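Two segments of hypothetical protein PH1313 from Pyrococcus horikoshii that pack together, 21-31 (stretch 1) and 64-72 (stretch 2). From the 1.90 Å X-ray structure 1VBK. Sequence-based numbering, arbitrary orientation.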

# COMPACT_ATOMS: atom_id res chain seq x y z
N TRP A 21 14.15 -4.83 -9.81
CA TRP A 21 12.94 -4.02 -9.84
C TRP A 21 13.28 -2.54 -9.79
O TRP A 21 12.60 -1.71 -10.41
N PHE A 22 14.35 -2.21 -9.07
CA PHE A 22 14.80 -0.83 -8.98
C PHE A 22 15.08 -0.33 -10.40
O PHE A 22 14.62 0.75 -10.79
N GLU A 23 15.80 -1.13 -11.18
CA GLU A 23 16.15 -0.77 -12.54
C GLU A 23 14.94 -0.69 -13.48
O GLU A 23 14.85 0.22 -14.31
N LYS A 24 14.02 -1.64 -13.37
CA LYS A 24 12.84 -1.63 -14.23
C LYS A 24 11.97 -0.40 -13.98
O LYS A 24 11.45 0.20 -14.92
N ILE A 25 11.82 -0.04 -12.71
CA ILE A 25 11.01 1.11 -12.33
C ILE A 25 11.69 2.40 -12.80
O ILE A 25 11.03 3.32 -13.29
N LEU A 26 13.01 2.46 -12.67
CA LEU A 26 13.75 3.64 -13.11
C LEU A 26 13.67 3.80 -14.64
O LEU A 26 13.49 4.91 -15.14
N MET A 27 13.78 2.69 -15.38
CA MET A 27 13.69 2.78 -16.83
C MET A 27 12.29 3.22 -17.24
O MET A 27 12.11 3.93 -18.23
N ASN A 28 11.29 2.79 -16.47
CA ASN A 28 9.90 3.16 -16.73
C ASN A 28 9.74 4.67 -16.61
O ASN A 28 9.15 5.32 -17.47
N ASN A 29 10.29 5.23 -15.54
CA ASN A 29 10.21 6.66 -15.30
C ASN A 29 10.99 7.46 -16.34
O ASN A 29 10.59 8.56 -16.73
N ILE A 30 12.11 6.90 -16.80
CA ILE A 30 12.93 7.55 -17.81
C ILE A 30 12.15 7.60 -19.13
O ILE A 30 12.15 8.62 -19.83
N ARG A 31 11.48 6.50 -19.47
CA ARG A 31 10.68 6.46 -20.69
C ARG A 31 9.56 7.50 -20.62
O ARG A 31 9.33 8.24 -21.58
N VAL A 64 16.55 16.49 -19.51
CA VAL A 64 15.25 16.08 -18.98
C VAL A 64 15.49 15.10 -17.82
O VAL A 64 14.89 15.23 -16.76
N LEU A 65 16.37 14.13 -18.05
CA LEU A 65 16.66 13.11 -17.06
C LEU A 65 17.20 13.63 -15.74
O LEU A 65 17.18 12.93 -14.73
N VAL A 66 17.70 14.86 -15.74
CA VAL A 66 18.20 15.45 -14.50
C VAL A 66 17.05 15.50 -13.48
O VAL A 66 17.28 15.46 -12.27
N ARG A 67 15.82 15.57 -13.97
CA ARG A 67 14.66 15.66 -13.08
C ARG A 67 14.06 14.32 -12.66
O ARG A 67 12.99 14.28 -12.04
N VAL A 68 14.74 13.23 -12.98
CA VAL A 68 14.28 11.89 -12.63
C VAL A 68 14.99 11.37 -11.38
O VAL A 68 16.19 11.11 -11.40
N PHE A 69 14.24 11.22 -10.29
CA PHE A 69 14.83 10.76 -9.04
C PHE A 69 15.41 9.35 -9.14
O PHE A 69 14.90 8.51 -9.87
N GLY A 70 16.47 9.10 -8.38
CA GLY A 70 17.10 7.79 -8.41
C GLY A 70 18.36 7.80 -9.27
O GLY A 70 19.15 6.85 -9.24
N ILE A 71 18.53 8.87 -10.04
CA ILE A 71 19.68 9.01 -10.92
C ILE A 71 20.77 9.79 -10.20
O ILE A 71 20.53 10.90 -9.71
N VAL A 72 21.97 9.21 -10.14
CA VAL A 72 23.10 9.86 -9.49
C VAL A 72 23.81 10.80 -10.47
O VAL A 72 24.14 11.93 -10.11

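Stretch 1 is one continuous run of helix. Stretch 2 leaves a helix and bends through two turns, a type I turn from Leu65 to Val68 and a type II turn from Val68 to Ile71. The helix lays one side against this bent chain, through Phe22, Leu26, Asn29 and Ile30. Phe22, Leu26 and Ile30 are four apart, and Asn29 follows Leu26 by three, so all lie on one side of the helix.

Leu26 touches the most residues of stretch 2. Its CA-to-CB bond points toward stretch 2, with chi1 t and chi2 p. Its CD1 enters a hollow lined by Val68, the backbone of Phe69 and Ile71. Leu26 CD1 lies 3.8 Å from CG1 of Val68, 3.9 Å from O of Phe69 and 4.0 Å from CG1 of Ile71. The CA atoms of Leu26 and Gly70 are 7.1 Å apart. Gly70 has no side chain. An ideal CB on Gly70 would point toward the helix and lie within normal contact of it, 3.9 Å from CD1 of Leu26 and 4.1 Å from CZ of Phe22. The demand for glycine is local: at phi 101° and psi -12°, a CB would be jammed against the carbonyl O of Phe69.

Phe22 starts sideways, but its chi1 t rotamer brings the ring end nearer. The ring meets Gly70 edge-on, with Phe22 CZ 4.2 Å from O of Gly70.

Val68 is the answering bump from stretch 2. It points toward the helix with chi1 t. Val68 CG1 fits among three helix side chains: besides CD1 of Leu26, it lies 4.3 Å from CB of Asn29 and 4.3 Å from CG1 of Ile30.

Ile30, chi1 m and chi2 t, points sideways and spreads its branches. Ile30 CG2 lies 3.8 Å from CD2 of Leu65. Ile30 CD1 reaches to 4.4 Å from CD1 of Ile71. Leu65 and Ile71 both start sideways, and both bring their ends nearer the helix. Each is chi1 m, chi2 t. Phe69, chi1 m, does the reverse: its end leads away, and its backbone carbonyl meets Leu26.

No direct hydrogen bond joins the stretches. One water bridges them instead. It accepts from ND2 of Asn29 at 3.0 Å and donates to O of Phe69 at 2.9 Å. Asn29 has chi1 m. Asn29 OD1 accepts from ND2 of Asn28 at 3.1 Å, and OD1 of Asn28 accepts from NH2 of Arg31 at 3.1 Å. Apart from the water bridge, the contact is mainly apolar, burying 304 Å² summed over both sides.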

# COMPACT_ATOMS: atom_id res chain seq x y z
CB TRP A 21 12.01 -4.40 -8.68
CG TRP A 21 11.24 -5.64 -9.00
CD1 TRP A 21 11.38 -6.87 -8.41
CD2 TRP A 21 10.28 -5.80 -10.04
NE1 TRP A 21 10.56 -7.79 -9.04
CE2 TRP A 21 9.87 -7.16 -10.04
CE3 TRP A 21 9.71 -4.93 -10.99
CZ2 TRP A 21 8.94 -7.66 -10.95
CZ3 TRP A 21 8.78 -5.43 -11.89
CH2 TRP A 21 8.40 -6.79 -11.86
CB PHE A 22 16.08 -0.76 -8.12
CG PHE A 22 16.69 0.62 -8.01
CD1 PHE A 22 17.33 1.20 -9.10
CD2 PHE A 22 16.62 1.32 -6.82
CE1 PHE A 22 17.91 2.47 -9.00
CE2 PHE A 22 17.20 2.59 -6.70
CZ PHE A 22 17.84 3.16 -7.80
CB GLU A 23 17.20 -1.75 -13.09
CG GLU A 23 18.50 -1.73 -12.27
CD GLU A 23 19.51 -2.78 -12.71
OE1 GLU A 23 19.10 -3.93 -12.97
OE2 GLU A 23 20.71 -2.46 -12.78
CB LYS A 24 12.01 -2.90 -14.02
CG LYS A 24 12.68 -4.13 -14.59
CD LYS A 24 11.85 -5.38 -14.37
CE LYS A 24 12.51 -6.57 -15.02
NZ LYS A 24 11.73 -7.81 -14.78
CB ILE A 25 10.78 1.13 -10.80
CG1 ILE A 25 9.94 -0.08 -10.39
CG2 ILE A 25 10.09 2.41 -10.39
CD1 ILE A 25 9.78 -0.25 -8.87
CB LEU A 26 15.21 3.55 -12.67
CG LEU A 26 16.15 4.68 -13.10
CD1 LEU A 26 15.56 6.04 -12.75
CD2 LEU A 26 17.51 4.49 -12.43
CB MET A 27 14.01 1.44 -17.50
CG MET A 27 15.48 1.07 -17.42
SD MET A 27 15.89 -0.32 -18.48
CE MET A 27 15.41 -1.69 -17.40
CB ASN A 28 8.96 2.49 -15.73
CG ASN A 28 7.53 2.97 -15.86
OD1 ASN A 28 6.80 2.56 -16.76
ND2 ASN A 28 7.12 3.87 -14.97
CB ASN A 29 10.70 6.97 -13.88
CG ASN A 29 9.89 6.24 -12.81
OD1 ASN A 29 8.79 5.75 -13.09
ND2 ASN A 29 10.42 6.18 -11.59
CB ILE A 30 14.27 6.79 -18.00
CG1 ILE A 30 15.17 7.05 -16.78
CG2 ILE A 30 14.95 7.21 -19.30
CD1 ILE A 30 16.43 6.23 -16.73
CB ARG A 31 10.06 5.07 -20.89
CG ARG A 31 9.16 4.98 -22.11
CD ARG A 31 8.45 3.63 -22.18
NE ARG A 31 7.68 3.38 -20.96
CZ ARG A 31 6.59 4.04 -20.61
NH1 ARG A 31 6.11 5.01 -21.38
NH2 ARG A 31 5.97 3.74 -19.47
CB VAL A 64 14.40 15.35 -20.04
CG1 VAL A 64 13.21 14.66 -19.39
CG2 VAL A 64 13.92 16.34 -21.10
CB LEU A 65 17.60 12.05 -17.66
CG LEU A 65 16.96 11.32 -18.85
CD1 LEU A 65 17.81 10.13 -19.25
CD2 LEU A 65 15.55 10.85 -18.47
CB VAL A 66 18.71 16.91 -14.72
CG1 VAL A 66 19.03 17.56 -13.38
CG2 VAL A 66 19.95 16.90 -15.59
CB ARG A 67 13.57 16.52 -13.72
CG ARG A 67 14.00 17.97 -13.98
CD ARG A 67 12.80 18.85 -14.30
NE ARG A 67 12.05 18.38 -15.46
CZ ARG A 67 12.43 18.56 -16.72
NH1 ARG A 67 11.68 18.09 -17.71
NH2 ARG A 67 13.53 19.24 -17.00
CB VAL A 68 14.52 10.91 -13.80
CG1 VAL A 68 14.11 9.49 -13.41
CG2 VAL A 68 13.72 11.37 -15.02
CB PHE A 69 13.79 10.83 -7.91
CG PHE A 69 13.30 12.22 -7.63
CD1 PHE A 69 14.19 13.24 -7.33
CD2 PHE A 69 11.93 12.50 -7.67
CE1 PHE A 69 13.74 14.54 -7.08
CE2 PHE A 69 11.47 13.80 -7.41
CZ PHE A 69 12.37 14.82 -7.12
CB ILE A 71 19.30 9.75 -12.22
CG1 ILE A 71 18.33 8.89 -13.04
CG2 ILE A 71 20.56 10.05 -13.05
CD1 ILE A 71 17.83 9.59 -14.31
CB VAL A 72 24.11 8.82 -8.94
CG1 VAL A 72 25.32 9.52 -8.36
CG2 VAL A 72 23.43 7.97 -7.87
O HOH W 1 12.13 8.43 -10.62